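Local coordinates for protein SSD1 (Saccharomyces cerevisiae S288C, PDB 7AM1) that binds the untranslated regions of mRNAs and represses their translation, as a pseudonuclease of the RNase II family that has no enzymatic activity, at residues F367-S376 against P474-Q482; L518-S527 against I539-N550. All coordinates share one frame; numbering follows the deposited sequence.

Overall arrangement
Both contacts lie in the RNB domain, on the same side of the chain's centre, and follow one another along the sequence. Contact 1 pairs the strands 367-370 and 476-479 at one margin of the mixed sheet. Contact 2 folds the loop and helix start of 518-527 onto 539-550. Their centres are about 17 Å apart, yet they touch. I549, on the helix that begins in contact 2, meets both segments of contact 1. Its CD1 is 4.0 Å from CD1 of I369, and its CG1 is 3.9 Å from CD2 of L480. The helix 544-568 thus packs against the sheet margin. No ligand or metal takes part in either contact.

Contact 1 of 2, residues F367-S376 against P474-Q482; sequences FAISELGWVS and PSNILSLEQ
A368 and L478 lie at the centre of a parallel strand pairing in the RNB domain. Strand 476-479 is the outermost strand of the mixed sheet here and lies beside 367-370. A368 N donates to N476 O at 2.8 Å, and L478 N returns a bond to A368 O. S370 N then donates to L478 O in a nearly straight bond (169°). The pairing runs on past the strand: L480 N, in the first turn of the helix, donates to S370 O at 3.2 Å. CA-H groups of F367, I369, I477 and S479 add contacts to the same carbonyls.

On one face I477 reaches across the neighbouring strand. Its CG1 stands anti to the backbone N (chi1 -178°), which carries CD1 to CB of both S370 and S376, 4.0 Å from each. S376 OG bonds to I369 O at 2.9 Å from above the carbonyl plane. On the other face F367 and L478 pack on L496 of helix 495-510. CG2 of I369 meets CD2 of L480 at 3.8 Å, the two side chains crossing at about a right angle. CD1 of L480 rests on CG of E371, alongside it.

S479 ends the strand and caps the helix. Q482 N donates to S479 OG, and S479 N donates to Q482 OE1 at 3.0 Å. This is a capping box at a strand-to-helix junction on the margin of the RNB sheet.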
loop_
_atom_site.group_PDB
_atom_site.type_symbol
_atom_site.label_atom_id
_atom_site.label_comp_id
_atom_site.label_asym_id
_atom_site.label_seq_id
_atom_site.Cartn_x
_atom_site.Cartn_y
_atom_site.Cartn_z
ATOM N N PHE A 367 9.481 -29.259 4.317
ATOM C CA PHE A 367 9.668 -28.245 5.341
ATOM C C PHE A 367 8.544 -27.227 5.230
ATOM O O PHE A 367 8.265 -26.707 4.144
ATOM C CB PHE A 367 11.049 -27.576 5.252
ATOM C CG PHE A 367 11.404 -27.035 3.897
ATOM C CD1 PHE A 367 11.920 -27.865 2.919
ATOM C CD2 PHE A 367 11.258 -25.685 3.614
ATOM C CE1 PHE A 367 12.259 -27.369 1.674
ATOM C CE2 PHE A 367 11.599 -25.181 2.369
ATOM C CZ PHE A 367 12.099 -26.028 1.398
ATOM N N ALA A 368 7.878 -26.985 6.352
ATOM C CA ALA A 368 6.853 -25.961 6.424
ATOM C C ALA A 368 7.529 -24.611 6.607
ATOM O O ALA A 368 8.537 -24.504 7.309
ATOM C CB ALA A 368 5.894 -26.242 7.578
ATOM N N ILE A 369 6.994 -23.589 5.945
ATOM C CA ILE A 369 7.498 -22.225 6.066
ATOM C C ILE A 369 6.618 -21.461 7.042
ATOM O O ILE A 369 5.391 -21.414 6.884
ATOM C CB ILE A 369 7.547 -21.519 4.698
ATOM C CG1 ILE A 369 8.346 -22.361 3.698
ATOM C CG2 ILE A 369 8.121 -20.116 4.840
ATOM C CD1 ILE A 369 9.839 -22.405 3.982
ATOM N N SER A 370 7.242 -20.865 8.051
ATOM C CA SER A 370 6.549 -20.026 9.013
ATOM C C SER A 370 6.967 -18.575 8.821
ATOM O O SER A 370 8.105 -18.276 8.447
ATOM C CB SER A 370 6.841 -20.469 10.449
ATOM O OG SER A 370 8.198 -20.249 10.790
ATOM N N GLU A 371 6.028 -17.676 9.080
ATOM C CA GLU A 371 6.265 -16.243 9.009
ATOM C C GLU A 371 6.120 -15.665 10.409
ATOM O O GLU A 371 5.218 -16.052 11.160
ATOM C CB GLU A 371 5.293 -15.594 8.016
ATOM C CG GLU A 371 5.524 -16.070 6.571
ATOM C CD GLU A 371 4.409 -15.691 5.600
ATOM O OE1 GLU A 371 3.298 -16.272 5.686
ATOM O OE2 GLU A 371 4.656 -14.825 4.731
ATOM N N LEU A 372 7.035 -14.772 10.775
ATOM C CA LEU A 372 7.071 -14.240 12.132
ATOM C C LEU A 372 5.712 -13.725 12.574
ATOM O O LEU A 372 5.117 -12.863 11.920
ATOM C CB LEU A 372 8.103 -13.114 12.220
ATOM C CG LEU A 372 8.553 -12.749 13.632
ATOM C CD1 LEU A 372 10.013 -12.376 13.699
ATOM C CD2 LEU A 372 7.675 -11.576 14.107
ATOM N N GLY A 373 5.234 -14.248 13.702
ATOM C CA GLY A 373 3.976 -13.829 14.277
ATOM C C GLY A 373 2.753 -14.449 13.647
ATOM O O GLY A 373 1.632 -14.136 14.069
ATOM N N TRP A 374 2.930 -15.323 12.663
ATOM C CA TRP A 374 1.832 -15.887 11.897
ATOM C C TRP A 374 1.969 -17.404 11.891
ATOM O O TRP A 374 2.950 -17.965 12.385
ATOM C CB TRP A 374 1.830 -15.309 10.474
ATOM C CG TRP A 374 0.631 -15.653 9.656
ATOM C CD1 TRP A 374 0.618 -16.279 8.445
ATOM C CD2 TRP A 374 -0.737 -15.390 9.988
ATOM N NE1 TRP A 374 -0.674 -16.417 7.998
ATOM C CE2 TRP A 374 -1.525 -15.881 8.930
ATOM C CE3 TRP A 374 -1.371 -14.784 11.079
ATOM C CZ2 TRP A 374 -2.915 -15.788 8.928
ATOM C CZ3 TRP A 374 -2.749 -14.691 11.078
ATOM C CH2 TRP A 374 -3.507 -15.189 10.007
ATOM N N VAL A 375 0.959 -18.072 11.340
ATOM C CA VAL A 375 0.941 -19.528 11.254
ATOM C C VAL A 375 1.843 -19.994 10.118
ATOM O O VAL A 375 2.526 -19.185 9.479
ATOM C CB VAL A 375 -0.498 -20.042 11.055
ATOM C CG1 VAL A 375 -1.381 -19.596 12.208
ATOM C CG2 VAL A 375 -1.062 -19.549 9.728
ATOM N N SER A 376 1.881 -21.306 9.890
ATOM C CA SER A 376 2.491 -21.892 8.702
ATOM C C SER A 376 1.380 -22.441 7.817
ATOM O O SER A 376 0.638 -23.339 8.229
ATOM C CB SER A 376 3.475 -23.001 9.071
ATOM O OG SER A 376 3.919 -23.687 7.913
ATOM N N PRO A 474 5.135 -32.581 7.787
ATOM C CA PRO A 474 6.438 -31.921 7.628
ATOM C C PRO A 474 7.526 -32.574 8.467
ATOM O O PRO A 474 7.297 -33.014 9.595
ATOM C CB PRO A 474 6.167 -30.481 8.084
ATOM C CG PRO A 474 4.701 -30.293 7.890
ATOM C CD PRO A 474 4.078 -31.628 8.173
ATOM N N SER A 475 8.723 -32.638 7.894
ATOM C CA SER A 475 9.895 -33.072 8.638
ATOM C C SER A 475 10.556 -31.918 9.367
ATOM O O SER A 475 11.218 -32.137 10.389
ATOM C CB SER A 475 10.903 -33.731 7.694
ATOM O OG SER A 475 10.403 -34.967 7.223
ATOM N N ASN A 476 10.384 -30.699 8.862
ATOM C CA ASN A 476 11.033 -29.527 9.423
ATOM C C ASN A 476 10.120 -28.326 9.242
ATOM O O ASN A 476 9.219 -28.325 8.402
ATOM C CB ASN A 476 12.388 -29.270 8.755
ATOM C CG ASN A 476 13.366 -30.399 8.979
ATOM O OD1 ASN A 476 13.575 -31.243 8.105
ATOM N ND2 ASN A 476 13.967 -30.426 10.159
ATOM N N ILE A 477 10.363 -27.300 10.050
ATOM C CA ILE A 477 9.693 -26.014 9.905
ATOM C C ILE A 477 10.753 -24.931 10.029
ATOM O O ILE A 477 11.505 -24.903 11.011
ATOM C CB ILE A 477 8.574 -25.812 10.941
ATOM C CG1 ILE A 477 7.879 -24.470 10.698
ATOM C CG2 ILE A 477 9.116 -25.895 12.358
ATOM C CD1 ILE A 477 6.499 -24.381 11.316
ATOM N N LEU A 478 10.831 -24.065 9.021
ATOM C CA LEU A 478 11.776 -22.958 8.988
ATOM C C LEU A 478 11.017 -21.645 8.893
ATOM O O LEU A 478 10.040 -21.538 8.143
ATOM C CB LEU A 478 12.735 -23.061 7.794
ATOM C CG LEU A 478 13.883 -24.063 7.866
ATOM C CD1 LEU A 478 14.616 -24.093 6.536
ATOM C CD2 LEU A 478 14.835 -23.719 8.998
ATOM N N SER A 479 11.466 -20.649 9.651
ATOM C CA SER A 479 11.008 -19.290 9.429
ATOM C C SER A 479 11.772 -18.680 8.261
ATOM O O SER A 479 12.864 -19.130 7.900
ATOM C CB SER A 479 11.212 -18.424 10.672
ATOM O OG SER A 479 12.592 -18.216 10.897
ATOM N N LEU A 480 11.189 -17.633 7.673
ATOM C CA LEU A 480 11.876 -16.924 6.601
ATOM C C LEU A 480 13.202 -16.356 7.085
ATOM O O LEU A 480 14.160 -16.271 6.310
ATOM C CB LEU A 480 10.986 -15.811 6.047
ATOM C CG LEU A 480 9.756 -16.275 5.263
ATOM C CD1 LEU A 480 8.881 -15.088 4.880
ATOM C CD2 LEU A 480 10.167 -17.051 4.019
ATOM N N GLU A 481 13.276 -15.966 8.360
ATOM C CA GLU A 481 14.544 -15.512 8.917
ATOM C C GLU A 481 15.551 -16.653 8.950
ATOM O O GLU A 481 16.716 -16.473 8.577
ATOM C CB GLU A 481 14.336 -14.946 10.322
ATOM C CG GLU A 481 13.635 -13.594 10.363
ATOM C CD GLU A 481 12.162 -13.680 10.007
ATOM O OE1 GLU A 481 11.562 -14.756 10.213
ATOM O OE2 GLU A 481 11.607 -12.672 9.516
ATOM N N GLN A 482 15.112 -17.838 9.380
ATOM C CA GLN A 482 15.989 -19.001 9.369
ATOM C C GLN A 482 16.357 -19.397 7.945
ATOM O O GLN A 482 17.508 -19.759 7.676
ATOM C CB GLN A 482 15.319 -20.167 10.093
ATOM C CG GLN A 482 15.139 -19.942 11.582
ATOM C CD GLN A 482 14.340 -21.043 12.247
ATOM O OE1 GLN A 482 13.472 -21.657 11.627
ATOM N NE2 GLN A 482 14.637 -21.306 13.516
#

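Contact 2 of 2, residues L518-S527 against I539-N550; sequences LLPTLSLLES and ILDRTLGFVVIN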
loop_
_atom_site.group_PDB
_atom_site.type_symbol
_atom_site.label_atom_id
_atom_site.label_comp_id
_atom_site.label_asym_id
_atom_site.label_seq_id
_atom_site.Cartn_x
_atom_site.Cartn_y
_atom_site.Cartn_z
ATOM N N LEU A 518 17.612 -13.253 -8.144
ATOM C CA LEU A 518 16.418 -12.933 -7.366
ATOM C C LEU A 518 16.509 -11.551 -6.730
ATOM O O LEU A 518 15.479 -10.906 -6.509
ATOM C CB LEU A 518 16.181 -14.005 -6.304
ATOM C CG LEU A 518 15.761 -15.370 -6.854
ATOM C CD1 LEU A 518 15.863 -16.447 -5.785
ATOM C CD2 LEU A 518 14.342 -15.310 -7.409
ATOM N N LEU A 519 17.719 -11.076 -6.434
ATOM C CA LEU A 519 17.891 -9.695 -6.002
ATOM C C LEU A 519 18.677 -8.928 -7.063
ATOM O O LEU A 519 19.541 -9.503 -7.730
ATOM C CB LEU A 519 18.629 -9.608 -4.662
ATOM C CG LEU A 519 17.950 -10.266 -3.458
ATOM C CD1 LEU A 519 18.813 -10.149 -2.212
ATOM C CD2 LEU A 519 16.592 -9.655 -3.208
ATOM N N PRO A 520 18.410 -7.624 -7.251
ATOM C CA PRO A 520 17.448 -6.805 -6.505
ATOM C C PRO A 520 15.993 -7.124 -6.849
ATOM O O PRO A 520 15.707 -7.652 -7.922
ATOM C CB PRO A 520 17.812 -5.377 -6.927
ATOM C CG PRO A 520 18.353 -5.534 -8.306
ATOM C CD PRO A 520 19.080 -6.852 -8.315
ATOM N N THR A 521 15.083 -6.787 -5.940
ATOM C CA THR A 521 13.667 -7.090 -6.084
ATOM C C THR A 521 12.862 -5.794 -6.039
ATOM O O THR A 521 13.380 -4.719 -5.724
ATOM C CB THR A 521 13.217 -8.071 -4.988
ATOM O OG1 THR A 521 11.936 -8.622 -5.316
ATOM C CG2 THR A 521 13.153 -7.379 -3.626
ATOM N N LEU A 522 11.584 -5.897 -6.383
ATOM C CA LEU A 522 10.707 -4.733 -6.496
ATOM C C LEU A 522 9.658 -4.831 -5.392
ATOM O O LEU A 522 8.570 -5.377 -5.586
ATOM C CB LEU A 522 10.086 -4.663 -7.881
ATOM C CG LEU A 522 11.101 -4.543 -9.022
ATOM C CD1 LEU A 522 10.393 -4.609 -10.370
ATOM C CD2 LEU A 522 11.929 -3.253 -8.898
ATOM N N SER A 523 9.999 -4.282 -4.224
ATOM C CA SER A 523 9.133 -4.414 -3.060
ATOM C C SER A 523 7.821 -3.669 -3.244
ATOM O O SER A 523 6.771 -4.131 -2.784
ATOM C CB SER A 523 9.851 -3.898 -1.817
ATOM O OG SER A 523 9.013 -4.021 -0.687
ATOM N N LEU A 524 7.853 -2.515 -3.910
ATOM C CA LEU A 524 6.630 -1.736 -4.069
ATOM C C LEU A 524 5.682 -2.413 -5.056
ATOM O O LEU A 524 4.466 -2.451 -4.830
ATOM C CB LEU A 524 6.971 -0.307 -4.504
ATOM C CG LEU A 524 7.851 0.490 -3.527
ATOM C CD1 LEU A 524 8.128 1.901 -4.035
ATOM C CD2 LEU A 524 7.264 0.551 -2.123
ATOM N N LEU A 525 6.209 -2.979 -6.142
ATOM C CA LEU A 525 5.326 -3.675 -7.073
ATOM C C LEU A 525 4.667 -4.879 -6.403
ATOM O O LEU A 525 3.487 -5.156 -6.641
ATOM C CB LEU A 525 6.084 -4.102 -8.327
ATOM C CG LEU A 525 6.707 -2.990 -9.178
ATOM C CD1 LEU A 525 6.958 -3.496 -10.599
ATOM C CD2 LEU A 525 5.870 -1.721 -9.194
ATOM N N GLU A 526 5.397 -5.593 -5.540
ATOM C CA GLU A 526 4.771 -6.680 -4.788
ATOM C C GLU A 526 3.547 -6.182 -4.025
ATOM O O GLU A 526 2.506 -6.851 -4.001
ATOM C CB GLU A 526 5.787 -7.321 -3.837
ATOM C CG GLU A 526 5.198 -8.104 -2.654
ATOM C CD GLU A 526 4.423 -9.355 -3.050
ATOM O OE1 GLU A 526 4.475 -9.765 -4.231
ATOM O OE2 GLU A 526 3.771 -9.941 -2.157
ATOM N N SER A 527 3.643 -4.991 -3.418
ATOM C CA SER A 527 2.551 -4.479 -2.596
ATOM C C SER A 527 1.338 -4.083 -3.425
ATOM O O SER A 527 0.263 -3.875 -2.855
ATOM C CB SER A 527 3.025 -3.294 -1.736
ATOM O OG SER A 527 3.104 -2.089 -2.475
ATOM N N ILE A 539 8.876 -0.133 4.099
ATOM C CA ILE A 539 8.130 -0.858 3.079
ATOM C C ILE A 539 9.037 -1.360 1.964
ATOM O O ILE A 539 8.637 -2.232 1.185
ATOM C CB ILE A 539 7.007 0.025 2.498
ATOM C CG1 ILE A 539 7.566 1.348 1.970
ATOM C CG2 ILE A 539 5.946 0.290 3.552
ATOM C CD1 ILE A 539 6.572 2.125 1.118
ATOM N N LEU A 540 10.253 -0.828 1.860
ATOM C CA LEU A 540 11.173 -1.268 0.819
ATOM C C LEU A 540 11.882 -2.572 1.167
ATOM O O LEU A 540 12.452 -3.207 0.274
ATOM C CB LEU A 540 12.209 -0.174 0.555
ATOM C CG LEU A 540 11.665 1.158 0.033
ATOM C CD1 LEU A 540 12.787 2.192 -0.073
ATOM C CD2 LEU A 540 10.974 0.976 -1.312
ATOM N N ASP A 541 11.863 -2.989 2.433
ATOM C CA ASP A 541 12.609 -4.169 2.843
ATOM C C ASP A 541 11.990 -5.435 2.253
ATOM O O ASP A 541 10.768 -5.630 2.299
ATOM C CB ASP A 541 12.649 -4.279 4.371
ATOM C CG ASP A 541 13.587 -3.267 5.029
ATOM O OD1 ASP A 541 14.207 -2.431 4.334
ATOM O OD2 ASP A 541 13.703 -3.317 6.272
ATOM N N ARG A 542 12.841 -6.285 1.681
ATOM C CA ARG A 542 12.495 -7.643 1.284
ATOM C C ARG A 542 13.769 -8.465 1.433
ATOM O O ARG A 542 14.851 -7.987 1.079
ATOM C CB ARG A 542 11.994 -7.740 -0.160
ATOM C CG ARG A 542 10.789 -6.898 -0.500
ATOM C CD ARG A 542 9.502 -7.452 0.088
ATOM N NE ARG A 542 8.383 -6.573 -0.232
ATOM C CZ ARG A 542 7.107 -6.855 0.002
ATOM N NH1 ARG A 542 6.763 -8.001 0.576
ATOM N NH2 ARG A 542 6.170 -5.982 -0.334
ATOM N N THR A 543 13.648 -9.681 1.961
ATOM C CA THR A 543 14.797 -10.564 2.103
ATOM C C THR A 543 14.823 -11.595 0.982
ATOM O O THR A 543 13.807 -11.896 0.349
ATOM C CB THR A 543 14.794 -11.288 3.455
ATOM O OG1 THR A 543 13.715 -12.230 3.498
ATOM C CG2 THR A 543 14.646 -10.303 4.601
ATOM N N LEU A 544 16.014 -12.153 0.760
ATOM C CA LEU A 544 16.171 -13.216 -0.223
ATOM C C LEU A 544 15.234 -14.378 0.071
ATOM O O LEU A 544 14.586 -14.905 -0.838
ATOM C CB LEU A 544 17.627 -13.680 -0.244
ATOM C CG LEU A 544 17.979 -14.865 -1.141
ATOM C CD1 LEU A 544 17.547 -14.583 -2.570
ATOM C CD2 LEU A 544 19.474 -15.163 -1.076
ATOM N N GLY A 545 15.140 -14.784 1.339
ATOM C CA GLY A 545 14.266 -15.893 1.688
ATOM C C GLY A 545 12.827 -15.639 1.284
ATOM O O GLY A 545 12.169 -16.502 0.696
ATOM N N PHE A 546 12.316 -14.445 1.596
ATOM C CA PHE A 546 10.962 -14.110 1.177
ATOM C C PHE A 546 10.827 -14.180 -0.341
ATOM O O PHE A 546 9.841 -14.713 -0.859
ATOM C CB PHE A 546 10.564 -12.719 1.666
ATOM C CG PHE A 546 9.258 -12.237 1.084
ATOM C CD1 PHE A 546 8.050 -12.581 1.672
ATOM C CD2 PHE A 546 9.234 -11.489 -0.083
ATOM C CE1 PHE A 546 6.838 -12.160 1.122
ATOM C CE2 PHE A 546 8.027 -11.072 -0.637
ATOM C CZ PHE A 546 6.831 -11.407 -0.033
ATOM N N VAL A 547 11.811 -13.647 -1.070
ATOM C CA VAL A 547 11.711 -13.586 -2.525
ATOM C C VAL A 547 11.708 -14.990 -3.115
ATOM O O VAL A 547 10.963 -15.278 -4.062
ATOM C CB VAL A 547 12.860 -12.735 -3.097
ATOM C CG1 VAL A 547 12.914 -12.840 -4.614
ATOM C CG2 VAL A 547 12.708 -11.282 -2.678
ATOM N N VAL A 548 12.537 -15.885 -2.569
ATOM C CA VAL A 548 12.569 -17.271 -3.031
ATOM C C VAL A 548 11.191 -17.906 -2.897
ATOM O O VAL A 548 10.636 -18.446 -3.862
ATOM C CB VAL A 548 13.631 -18.074 -2.253
ATOM C CG1 VAL A 548 13.436 -19.570 -2.468
ATOM C CG2 VAL A 548 15.023 -17.670 -2.680
ATOM N N ILE A 549 10.621 -17.856 -1.691
ATOM C CA ILE A 549 9.312 -18.453 -1.469
ATOM C C ILE A 549 8.244 -17.701 -2.253
ATOM O O ILE A 549 7.284 -18.310 -2.738
ATOM C CB ILE A 549 8.986 -18.485 0.037
ATOM C CG1 ILE A 549 10.039 -19.298 0.807
ATOM C CG2 ILE A 549 7.573 -19.005 0.274
ATOM C CD1 ILE A 549 10.212 -20.750 0.352
ATOM N N ASN A 550 8.387 -16.376 -2.395
ATOM C CA ASN A 550 7.374 -15.586 -3.095
ATOM C C ASN A 550 7.334 -15.927 -4.582
ATOM O O ASN A 550 6.253 -15.983 -5.182
ATOM C CB ASN A 550 7.634 -14.084 -2.897
ATOM C CG ASN A 550 6.415 -13.213 -3.253
ATOM O OD1 ASN A 550 5.267 -13.580 -2.985
ATOM N ND2 ASN A 550 6.672 -12.051 -3.853
HETATM O O HOH W 1 3.554 -12.312 -4.804
HETATM O O HOH W 2 4.148 -8.890 0.381
#
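R542 holds S523 side-on with two nitrogens. NE donates to S523 OG at 2.7 Å, and NH2 donates to S523 O at 3.1 Å, that oxygen lying 26° out of the guanidinium plane. S523 OG donates to I539 O at 2.6 Å, in the carbonyl plane. S523 turns OG away from its backbone N (chi1 180°), which places it between the arginine and that carbonyl.

CG of E526 lies over one face of the guanidinium. The carboxylate stands almost perpendicular to that group and makes no salt bridge with it. Water 2 joins E526 OE2 to R542 NH1 instead. N550 ND2 donates to E526 OE1 at 3.2 Å, from above the carboxylate plane, and R554 forms a salt bridge with the same oxygen.

This joins two helix starts of the RNB domain, 523-529 and 544-568. T543 is the N-cap of the second, its OG1 accepting from F546 N. With an alanine in place of R542, S523 would probably lose the donors to its OG and its O, and CG of E526 would lose its cover.

Apolar side chains close both ends. CB of L518 packs on CG1 of V547, and CD1 of L518 is tight against CG2 of V548 at 3.4 Å. CD2 of L524 meets CD1 of I539 and CD2 of L540. Further out, D484 accepts from T543 OG1 and G545 N, and E624 accepts from L524 N.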